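Local coordinates for endoglucanase, glycoside hydrolase family 5 protein (PDB 5IHS) that probably hydrolyses internal beta-1,4-glucosidic bonds of cellulose, acting as a periplasmic endoglucanase in the use of crystalline cellulose, at residues Met104-Met107 with Glu108-Ala112; Asn111-Ala115 with Lys116-Val120; Ile122-Ser126 with His127-Lys131; Gly148-Pro151 with Asn152-Tyr155; Pro173-Glu176 with Gly177-Lys181. All blocks are in the same frame, centred on the assembly; numbering follows the deposited sequence.

All five contacts are local, each joining adjoining segments, and they follow the chain from the helix after the second strand of a TIM barrel to the helix after the fourth. Contact 1 lies along helix 99-116; contact 2 overlaps it at Asn111 and Ala112 and closes the short loop into strand 119-125. Contact 3 takes that strand out of its far end toward helix 133-147, and contact 4 closes the loop from that helix into strand 153-156. Contact 5 lies on the next helix, 167-185. None encloses or crosses another. Strand pairing joins contact 4 to contacts 2 and 3, Val110 of contact 1 packs against Val120, Ile122 and Ile153, and Tyr174 of contact 5 meets Ala129 of contact 3.

Contact 1: residues Met104-Met107 with Glu108-Ala112; sequences MKVM and EVVNA
Glu108, Val109, Val110 and Asn111 each give a backbone N-H to the carbonyl four residues earlier, so that Met104-Ala112 is one unbroken run of alpha-helix. The bond from Val110 N to Val106 O measures 2.9 Å and is almost straight at 173°. Asn111 N stands 2.8 Å from Met107 O, while the bond from Val109 N to Lys105 O stretches to 3.3 Å.

Among the apolar groups, Val106 and Val110 lie side by side and point the same way. CG1 of Val106 is anti to its own backbone N (chi1 171°), a rotation that carries the methyl along the helix to within 4.1 Å of Val110 CG2. Both valines press on Ile122 of strand 119-125. Val109 serves another side, meeting Val84 and, on helix 69-77, Val72.

Lys105 and Asn111 find polar partners beyond this run. Lys105 NZ makes a salt bridge with Glu102, one turn back. In Asn111, CG sits beside the backbone N (chi1 -74°), folding the amide over the preceding turn with CG 3.1 Å from Met107 O; its OD1 is hydrogen-bonded to Tyr147 OH on helix 133-147. A leucine here would probably leave that tyrosine hydroxyl without its amide partner and remove a polar tie between helix 99-116 and helix 133-147.

One face of valines toward the strands and flanks turned to the neighbouring helices: this is the helix of a beta-alpha-beta unit, strand 83-89 to strand 119-125, in a TIM barrel.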
# COMPACT_ATOMS: atom_id res chain seq x y z
N MET A 104 -10.65 -14.46 1.91
CA MET A 104 -11.23 -14.65 0.58
C MET A 104 -11.22 -13.35 -0.21
O MET A 104 -10.89 -13.34 -1.40
CB MET A 104 -12.66 -15.18 0.72
CG MET A 104 -13.39 -15.35 -0.60
SD MET A 104 -15.18 -15.54 -0.42
CE MET A 104 -15.64 -13.89 0.12
N LYS A 105 -11.60 -12.24 0.43
CA LYS A 105 -11.63 -10.94 -0.25
C LYS A 105 -10.24 -10.55 -0.72
O LYS A 105 -10.06 -10.04 -1.83
CB LYS A 105 -12.18 -9.87 0.68
CG LYS A 105 -13.63 -10.03 1.05
CD LYS A 105 -14.00 -9.08 2.18
CE LYS A 105 -15.41 -9.29 2.66
NZ LYS A 105 -15.64 -8.53 3.90
N VAL A 106 -9.24 -10.74 0.14
CA VAL A 106 -7.86 -10.45 -0.24
C VAL A 106 -7.46 -11.29 -1.45
O VAL A 106 -6.89 -10.78 -2.42
CB VAL A 106 -6.90 -10.69 0.94
CG1 VAL A 106 -5.45 -10.61 0.50
CG2 VAL A 106 -7.18 -9.72 2.06
N MET A 107 -7.73 -12.60 -1.39
CA MET A 107 -7.31 -13.47 -2.48
C MET A 107 -8.02 -13.14 -3.78
O MET A 107 -7.43 -13.29 -4.86
CB MET A 107 -7.54 -14.93 -2.09
CG MET A 107 -6.59 -15.40 -1.00
SD MET A 107 -6.62 -17.16 -0.68
CE MET A 107 -8.31 -17.36 -0.14
N GLU A 108 -9.27 -12.68 -3.73
CA GLU A 108 -9.94 -12.29 -4.96
C GLU A 108 -9.20 -11.13 -5.61
O GLU A 108 -9.02 -11.11 -6.84
CB GLU A 108 -11.39 -11.95 -4.67
CG GLU A 108 -12.22 -11.67 -5.92
CD GLU A 108 -12.41 -12.90 -6.84
OE1 GLU A 108 -12.06 -14.03 -6.44
OE2 GLU A 108 -12.92 -12.73 -7.98
N VAL A 109 -8.76 -10.15 -4.82
CA VAL A 109 -8.02 -9.02 -5.36
C VAL A 109 -6.64 -9.45 -5.86
O VAL A 109 -6.21 -9.04 -6.94
CB VAL A 109 -7.96 -7.89 -4.32
CG1 VAL A 109 -7.02 -6.77 -4.77
CG2 VAL A 109 -9.38 -7.35 -4.09
N VAL A 110 -5.93 -10.26 -5.08
CA VAL A 110 -4.63 -10.77 -5.52
C VAL A 110 -4.78 -11.53 -6.83
O VAL A 110 -4.00 -11.33 -7.78
CB VAL A 110 -3.99 -11.65 -4.43
CG1 VAL A 110 -2.75 -12.36 -4.96
CG2 VAL A 110 -3.66 -10.81 -3.20
N ASN A 111 -5.77 -12.43 -6.90
CA ASN A 111 -5.96 -13.23 -8.11
C ASN A 111 -6.23 -12.34 -9.31
O ASN A 111 -5.75 -12.60 -10.42
CB ASN A 111 -7.12 -14.21 -7.90
CG ASN A 111 -6.75 -15.37 -6.99
OD1 ASN A 111 -5.59 -15.57 -6.65
ND2 ASN A 111 -7.75 -16.17 -6.62
N ALA A 112 -7.02 -11.28 -9.11
CA ALA A 112 -7.32 -10.37 -10.21
C ALA A 112 -6.08 -9.59 -10.63
O ALA A 112 -5.86 -9.38 -11.82
CB ALA A 112 -8.43 -9.41 -9.80

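Contact 2: residues Asn111-Ala115 with Lys116-Val120; sequences NAAIA and KGIYV
Ala113 and Ile118 meet through a Schellman motif, the turn that ends helix 99-116 before the chain enters strand 119-125. The carbonyl of Ala113 is the principal acceptor. It takes the N-H of Ile118 at 3.0 Å between N and O (154°), the six-to-one bond of the motif, and more weakly that of Gly117. The N of Gly117 makes a second weak bond, 3.3 Å to Ile114 O, and the positive phi of this glycine (71°) lets the chain swing away from the helix axis. One residue earlier, Lys116 N is satisfied by Ala112 O at 2.8 Å.

The carbonyl of Lys116, within the turn, finds its partner elsewhere and accepts from Arg76 NH1. Val120 then joins the barrel sheet through backbone bonds to Asn152 and Ile154.

The turn also brings the strand back under the helix. Lys116 CG folds over its last turn, 3.4 Å from Ala112 O. Ile118 CG1 comes 4.1 Å from Ala113 CB. Val120 holds CG1 between its backbone N and carbonyl carbon (chi1 57°), bringing that methyl to Ala113, whose CB lies 3.6 Å from Val120 CB.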
# COMPACT_ATOMS: atom_id res chain seq x y z
N ASN A 111 -5.77 -12.43 -6.90
CA ASN A 111 -5.96 -13.23 -8.11
C ASN A 111 -6.23 -12.34 -9.31
O ASN A 111 -5.75 -12.60 -10.42
CB ASN A 111 -7.12 -14.21 -7.90
CG ASN A 111 -6.75 -15.37 -6.99
OD1 ASN A 111 -5.59 -15.57 -6.65
ND2 ASN A 111 -7.75 -16.17 -6.62
N ALA A 112 -7.02 -11.28 -9.11
CA ALA A 112 -7.32 -10.37 -10.21
C ALA A 112 -6.08 -9.59 -10.63
O ALA A 112 -5.86 -9.38 -11.82
CB ALA A 112 -8.43 -9.41 -9.80
N ALA A 113 -5.28 -9.14 -9.67
CA ALA A 113 -4.04 -8.45 -10.02
C ALA A 113 -3.12 -9.35 -10.84
O ALA A 113 -2.47 -8.90 -11.79
CB ALA A 113 -3.33 -7.96 -8.77
N ILE A 114 -3.04 -10.64 -10.47
CA ILE A 114 -2.24 -11.58 -11.23
C ILE A 114 -2.81 -11.74 -12.65
O ILE A 114 -2.07 -11.69 -13.64
CB ILE A 114 -2.14 -12.93 -10.48
CG1 ILE A 114 -1.34 -12.75 -9.18
CG2 ILE A 114 -1.49 -14.00 -11.35
CD1 ILE A 114 -1.49 -13.92 -8.20
N ALA A 115 -4.13 -11.89 -12.75
CA ALA A 115 -4.75 -12.05 -14.07
C ALA A 115 -4.54 -10.81 -14.93
O ALA A 115 -4.39 -10.92 -16.16
CB ALA A 115 -6.24 -12.35 -13.91
N LYS A 116 -4.55 -9.63 -14.33
CA LYS A 116 -4.47 -8.38 -15.08
C LYS A 116 -3.05 -7.83 -15.18
O LYS A 116 -2.83 -6.81 -15.84
CB LYS A 116 -5.42 -7.33 -14.50
CG LYS A 116 -6.89 -7.72 -14.58
CD LYS A 116 -7.40 -7.99 -16.00
CE LYS A 116 -8.49 -9.07 -16.03
NZ LYS A 116 -9.41 -9.01 -14.86
N GLY A 117 -2.08 -8.51 -14.58
CA GLY A 117 -0.69 -8.13 -14.71
C GLY A 117 -0.26 -6.86 -14.01
O GLY A 117 0.63 -6.17 -14.52
N ILE A 118 -0.82 -6.56 -12.84
CA ILE A 118 -0.36 -5.44 -12.02
C ILE A 118 0.10 -5.98 -10.66
O ILE A 118 -0.17 -7.13 -10.29
CB ILE A 118 -1.39 -4.30 -11.89
CG1 ILE A 118 -2.64 -4.72 -11.11
CG2 ILE A 118 -1.75 -3.77 -13.27
CD1 ILE A 118 -3.54 -3.56 -10.73
N TYR A 119 0.80 -5.14 -9.91
CA TYR A 119 1.28 -5.51 -8.59
C TYR A 119 0.16 -5.38 -7.57
O TYR A 119 -0.82 -4.65 -7.77
CB TYR A 119 2.52 -4.68 -8.20
CG TYR A 119 3.70 -4.97 -9.12
CD1 TYR A 119 4.54 -6.05 -8.86
CD2 TYR A 119 3.96 -4.19 -10.24
CE1 TYR A 119 5.60 -6.35 -9.71
CE2 TYR A 119 5.01 -4.48 -11.08
CZ TYR A 119 5.82 -5.55 -10.83
OH TYR A 119 6.85 -5.81 -11.72
N VAL A 120 0.30 -6.09 -6.45
CA VAL A 120 -0.73 -6.10 -5.42
C VAL A 120 -0.07 -6.14 -4.05
O VAL A 120 0.84 -6.94 -3.81
CB VAL A 120 -1.74 -7.25 -5.60
CG1 VAL A 120 -1.06 -8.61 -5.63
CG2 VAL A 120 -2.82 -7.21 -4.52

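Contact 3: residues Ile122-Ser126 with His127-Lys131; sequences IDYHS and HEAQK
Ser126 and Glu128 hold the tight part of this contact, where the chain leaves the end of strand 119-125. Ser126 OG, placed anti to its own backbone N (chi1 178°), reaches forward and accepts the N-H of Glu128 at 2.9 Å and 168°, as in an ST turn. The same hydroxyl is hydrogen-bonded to Glu91 OE2, while the other oxygen of that carboxylate accepts from His127 N. Replacing Ser126 by an alanine is likely to leave Glu128 N without this acceptor and one oxygen of Glu91 without its mate, setting the turn free to shift.

Ala129 closes the packed side. Its CB lies 3.8 Å from Ser126 OG and comes to the edge of the Tyr124 ring, 4.0 Å from CE2.

Beyond that edge the contact is looser. A water in the plane of the Tyr124 ring stands 2.7 Å from the phenol OH and gives only a weak bond to Ala129 O at 3.4 Å. The side chains of His127 and Glu128 are partly open to solvent.

On the strand, His125 centres an inverse gamma turn and gives its ND1 hydrogen to the syn lone pair of Asp123 OD2 (2.6 Å). Trp59 meets the imidazole edge-to-face, and the Trp282 ring lies nearly parallel to it. At this end of the barrel, where family 5 enzymes carry their active site, the carboxylate, with the two tryptophans, is likely to hold the imidazole in this rotation, ND1 turned to Asp123.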
# COMPACT_ATOMS: atom_id res chain seq x y z
N ILE A 122 -0.62 -6.97 -0.17
CA ILE A 122 -1.41 -7.69 0.82
C ILE A 122 -1.16 -6.98 2.15
O ILE A 122 -0.10 -7.17 2.76
CB ILE A 122 -1.01 -9.17 0.89
CG1 ILE A 122 -1.26 -9.87 -0.45
CG2 ILE A 122 -1.76 -9.87 2.02
CD1 ILE A 122 -0.71 -11.27 -0.51
N ASP A 123 -2.12 -6.16 2.59
CA ASP A 123 -1.98 -5.29 3.76
C ASP A 123 -2.74 -5.86 4.96
O ASP A 123 -3.98 -5.98 4.95
CB ASP A 123 -2.48 -3.89 3.40
CG ASP A 123 -2.85 -3.01 4.58
OD1 ASP A 123 -2.22 -3.09 5.66
OD2 ASP A 123 -3.80 -2.18 4.37
N TYR A 124 -1.99 -6.21 6.00
CA TYR A 124 -2.52 -6.61 7.30
C TYR A 124 -2.90 -5.31 8.02
O TYR A 124 -2.06 -4.65 8.63
CB TYR A 124 -1.47 -7.41 8.05
CG TYR A 124 -1.98 -8.28 9.17
CD1 TYR A 124 -2.70 -9.45 8.89
CD2 TYR A 124 -1.73 -7.98 10.50
CE1 TYR A 124 -3.16 -10.27 9.90
CE2 TYR A 124 -2.19 -8.80 11.52
CZ TYR A 124 -2.90 -9.94 11.21
OH TYR A 124 -3.38 -10.78 12.19
N HIS A 125 -4.17 -4.94 7.89
CA HIS A 125 -4.61 -3.58 8.19
C HIS A 125 -4.97 -3.47 9.67
O HIS A 125 -6.13 -3.42 10.07
CB HIS A 125 -5.74 -3.16 7.26
CG HIS A 125 -5.89 -1.68 7.13
ND1 HIS A 125 -5.10 -0.93 6.29
CD2 HIS A 125 -6.73 -0.82 7.75
CE1 HIS A 125 -5.46 0.33 6.39
NE2 HIS A 125 -6.44 0.43 7.27
N SER A 126 -3.91 -3.45 10.47
CA SER A 126 -3.98 -3.49 11.92
C SER A 126 -3.26 -2.31 12.55
O SER A 126 -2.28 -1.78 12.01
CB SER A 126 -3.32 -4.78 12.43
OG SER A 126 -3.33 -4.86 13.85
N HIS A 127 -3.75 -1.93 13.74
CA HIS A 127 -3.10 -0.97 14.63
C HIS A 127 -2.48 -1.64 15.85
O HIS A 127 -1.97 -0.94 16.74
CB HIS A 127 -4.11 0.08 15.13
CG HIS A 127 -4.63 0.99 14.06
ND1 HIS A 127 -3.81 1.75 13.26
CD2 HIS A 127 -5.90 1.27 13.67
CE1 HIS A 127 -4.55 2.46 12.42
NE2 HIS A 127 -5.83 2.20 12.66
N GLU A 128 -2.50 -2.97 15.93
CA GLU A 128 -2.03 -3.65 17.14
C GLU A 128 -1.61 -5.08 16.82
O GLU A 128 -1.85 -6.01 17.59
CB GLU A 128 -3.08 -3.59 18.25
CG GLU A 128 -4.39 -4.23 17.91
CD GLU A 128 -5.34 -4.22 19.08
OE1 GLU A 128 -5.45 -3.17 19.75
OE2 GLU A 128 -5.98 -5.27 19.35
N ALA A 129 -0.92 -5.26 15.70
CA ALA A 129 -0.60 -6.59 15.21
C ALA A 129 0.24 -7.39 16.20
O ALA A 129 0.11 -8.61 16.30
CB ALA A 129 0.12 -6.50 13.86
N GLN A 130 1.11 -6.71 16.95
CA GLN A 130 2.01 -7.40 17.87
C GLN A 130 1.26 -8.11 18.98
O GLN A 130 1.85 -8.96 19.65
CB GLN A 130 3.03 -6.43 18.47
CG GLN A 130 2.52 -5.49 19.57
CD GLN A 130 1.70 -4.33 19.05
OE1 GLN A 130 1.65 -4.09 17.85
NE2 GLN A 130 1.09 -3.58 19.94
N LYS A 131 -0.01 -7.78 19.21
CA LYS A 131 -0.79 -8.44 20.25
C LYS A 131 -1.24 -9.84 19.86
O LYS A 131 -1.52 -10.65 20.75
CB LYS A 131 -2.02 -7.60 20.60
CG LYS A 131 -1.68 -6.25 21.20
CD LYS A 131 -2.91 -5.56 21.74
CE LYS A 131 -2.60 -4.13 22.17
NZ LYS A 131 -1.39 -4.05 23.04
O HOH W 1 -2.59 -9.90 14.60

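Contact 4: residues Gly148-Pro151 with Asn152-Tyr155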
# COMPACT_ATOMS: atom_id res chain seq x y z
N GLY A 148 3.88 -17.51 -3.25
CA GLY A 148 5.28 -17.20 -3.06
C GLY A 148 6.10 -17.11 -4.33
O GLY A 148 7.08 -16.36 -4.39
N ASN A 149 5.75 -17.87 -5.36
CA ASN A 149 6.54 -17.87 -6.59
C ASN A 149 6.10 -16.81 -7.61
O ASN A 149 6.46 -16.94 -8.79
CB ASN A 149 6.49 -19.26 -7.24
CG ASN A 149 7.67 -19.52 -8.17
OD1 ASN A 149 8.75 -18.94 -7.99
ND2 ASN A 149 7.48 -20.40 -9.15
N ILE A 150 5.40 -15.76 -7.21
CA ILE A 150 4.66 -14.91 -8.14
C ILE A 150 5.14 -13.48 -8.00
O ILE A 150 5.14 -12.93 -6.89
CB ILE A 150 3.15 -15.03 -7.91
CG1 ILE A 150 2.77 -16.50 -8.12
CG2 ILE A 150 2.39 -14.13 -8.85
CD1 ILE A 150 1.37 -16.84 -7.85
N PRO A 151 5.55 -12.81 -9.08
CA PRO A 151 6.23 -11.50 -8.93
C PRO A 151 5.31 -10.36 -8.56
O PRO A 151 5.79 -9.29 -8.15
CB PRO A 151 6.85 -11.27 -10.31
CG PRO A 151 5.97 -12.07 -11.25
CD PRO A 151 5.59 -13.30 -10.48
N ASN A 152 4.00 -10.53 -8.69
CA ASN A 152 3.07 -9.43 -8.42
C ASN A 152 2.99 -9.05 -6.95
O ASN A 152 2.50 -7.96 -6.64
CB ASN A 152 1.66 -9.85 -8.85
CG ASN A 152 1.59 -10.39 -10.25
OD1 ASN A 152 2.22 -11.41 -10.57
ND2 ASN A 152 0.79 -9.74 -11.11
N ILE A 153 3.40 -9.94 -6.04
CA ILE A 153 3.05 -9.83 -4.63
C ILE A 153 4.01 -8.91 -3.88
O ILE A 153 5.23 -9.07 -3.96
CB ILE A 153 3.09 -11.22 -3.97
CG1 ILE A 153 2.32 -12.28 -4.77
CG2 ILE A 153 2.66 -11.12 -2.50
CD1 ILE A 153 0.86 -12.01 -4.89
N ILE A 154 3.44 -8.01 -3.08
CA ILE A 154 4.13 -7.20 -2.08
C ILE A 154 3.39 -7.42 -0.76
O ILE A 154 2.16 -7.34 -0.73
CB ILE A 154 4.10 -5.71 -2.47
CG1 ILE A 154 4.78 -5.49 -3.83
CG2 ILE A 154 4.73 -4.85 -1.38
CD1 ILE A 154 4.45 -4.15 -4.46
N TYR A 155 4.12 -7.73 0.31
CA TYR A 155 3.51 -7.96 1.61
C TYR A 155 3.64 -6.71 2.48
O TYR A 155 4.70 -6.08 2.50
CB TYR A 155 4.18 -9.12 2.34
CG TYR A 155 4.20 -10.42 1.56
CD1 TYR A 155 3.14 -11.30 1.62
CD2 TYR A 155 5.28 -10.76 0.78
CE1 TYR A 155 3.16 -12.50 0.92
CE2 TYR A 155 5.32 -11.95 0.07
CZ TYR A 155 4.26 -12.82 0.15
OH TYR A 155 4.25 -14.00 -0.55
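From Ile150 to Ile153 the backbone makes a type I beta turn, and the segments Gly148-Pro151 and Asn152-Tyr155 run 127° apart end to end. This is an alpha-to-beta loop of the TIM barrel, carrying the chain from helix 133-147 into strand 153-156. The turn is an open one: Ile150 O and Ile153 N stand 3.6 Å apart without a hydrogen bond, and the carbonyl is taken instead by Asn189 ND2.

The closest side-chain meeting is between Ile150 and Asn152, which cross obliquely, with the methyl CG2 of Ile150 only 3.2 Å from Asn152 OD1. Pro151 runs alongside the same amide and points the same way, its CG 3.9 Å from OD1, so that hydrocarbon borders the oxygen from two residues. The asparagine keeps CG beside its own backbone N (chi1 -52°), which folds the amide back over the turn. On the other side of the amide, ND2 is hydrogen-bonded to Ile118 O at the entry of the adjacent strand. Ile114 of helix 99-116 touches both Ile150 and Asn152.

Ile153, the last residue of the turn, meets Ile150 from across it. Its CG1 lies 3.6 Å from Ile150 O and 4.3 Å from Ile150 CB. From the same residue CG2 sits over one face of the Tyr155 ring, 3.5 Å above the plane and displaced toward the rim. The phenol end returns to the start of the loop: Tyr155 OH is hydrogen-bonded to Asp186 OD2 and stands 4.2 Å from Gly148 CA.

Contact 5: residues Pro173-Glu176 with Gly177-Lys181; sequences PYAE and GVITK
Glu176 O is shared by Thr180 and an arginine: it accepts the backbone N-H of Thr180 at 3.1 Å and 165°, and a hydrogen bond from Arg212 NH1. The hydroxyl OG1 of Thr180 lies equally near, although its proton has another acceptor within reach. The neighbouring bond, Ile179 N to Ala175 O, is shorter at 2.8 Å. Over that oxygen leans Ile179 itself, whose CG1 comes within 3.1 Å of Ala175 O.

The two backbone bonds belong to the regular i to i+4 series of helix 167-185, which links strands 153-156 and 191-193 in a beta-alpha-beta unit of the TIM barrel. The helix is kinked at Pro173, whose N has no bond to the turn before.

Tyr174 and Val178 supply the main side-chain meeting, their side chains running at a slant to each other. The methyl CG2 of Val178 stands over one face of the phenol, 4.0 Å from the ring centroid and 27° off the normal, a CH-pi contact. With CG1 anti to the valine's N (chi1 175°), CG2 is left beside that N and turned back to the ring, with CZ the nearest ring carbon at 3.7 Å. Tyr174 OH is hydrogen-bonded to Val157 O, beyond strand 153-156, and Tyr158 meets the ring edge-to-face.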
# COMPACT_ATOMS: atom_id res chain seq x y z
N PRO A 173 10.44 -6.70 16.51
CA PRO A 173 10.35 -8.14 16.81
C PRO A 173 9.13 -8.80 16.18
O PRO A 173 9.23 -9.93 15.68
CB PRO A 173 10.32 -8.19 18.34
CG PRO A 173 10.90 -6.91 18.78
CD PRO A 173 10.53 -5.90 17.75
N TYR A 174 7.97 -8.13 16.18
CA TYR A 174 6.80 -8.67 15.49
C TYR A 174 7.10 -8.89 14.02
O TYR A 174 6.82 -9.96 13.46
CB TYR A 174 5.61 -7.72 15.65
CG TYR A 174 4.56 -7.96 14.59
CD1 TYR A 174 3.59 -8.94 14.75
CD2 TYR A 174 4.56 -7.23 13.41
CE1 TYR A 174 2.65 -9.19 13.76
CE2 TYR A 174 3.62 -7.48 12.43
CZ TYR A 174 2.68 -8.46 12.60
OH TYR A 174 1.74 -8.74 11.65
N ALA A 175 7.67 -7.87 13.37
CA ALA A 175 7.90 -7.95 11.93
C ALA A 175 8.91 -9.04 11.59
O ALA A 175 8.74 -9.75 10.60
CB ALA A 175 8.37 -6.60 11.39
N GLU A 176 9.97 -9.15 12.38
CA GLU A 176 10.96 -10.19 12.14
C GLU A 176 10.34 -11.59 12.19
O GLU A 176 10.69 -12.46 11.39
CB GLU A 176 12.12 -10.03 13.12
CG GLU A 176 12.98 -8.82 12.77
CD GLU A 176 14.05 -8.52 13.78
OE1 GLU A 176 13.82 -8.75 14.99
OE2 GLU A 176 15.12 -8.03 13.36
N GLY A 177 9.42 -11.82 13.14
CA GLY A 177 8.76 -13.11 13.21
C GLY A 177 7.93 -13.41 11.97
O GLY A 177 7.92 -14.53 11.47
N VAL A 178 7.20 -12.40 11.48
CA VAL A 178 6.39 -12.58 10.28
C VAL A 178 7.27 -12.74 9.04
O VAL A 178 7.00 -13.58 8.17
CB VAL A 178 5.37 -11.44 10.13
CG1 VAL A 178 4.60 -11.58 8.81
CG2 VAL A 178 4.39 -11.44 11.29
N ILE A 179 8.33 -11.94 8.93
CA ILE A 179 9.25 -12.06 7.79
C ILE A 179 9.81 -13.47 7.69
O ILE A 179 9.88 -14.05 6.60
CB ILE A 179 10.36 -10.99 7.88
CG1 ILE A 179 9.77 -9.59 7.67
CG2 ILE A 179 11.46 -11.26 6.86
CD1 ILE A 179 10.70 -8.48 8.12
N THR A 180 10.25 -14.04 8.81
CA THR A 180 10.79 -15.39 8.78
C THR A 180 9.76 -16.37 8.22
O THR A 180 10.10 -17.24 7.41
CB THR A 180 11.23 -15.81 10.18
OG1 THR A 180 12.30 -14.95 10.60
CG2 THR A 180 11.72 -17.25 10.20
N LYS A 181 8.50 -16.23 8.63
CA LYS A 181 7.46 -17.11 8.12
C LYS A 181 7.24 -16.92 6.62
O LYS A 181 7.09 -17.90 5.88
CB LYS A 181 6.17 -16.90 8.91
CG LYS A 181 6.24 -17.38 10.35
CD LYS A 181 6.18 -18.90 10.45
CE LYS A 181 6.17 -19.38 11.89
NZ LYS A 181 7.51 -19.26 12.48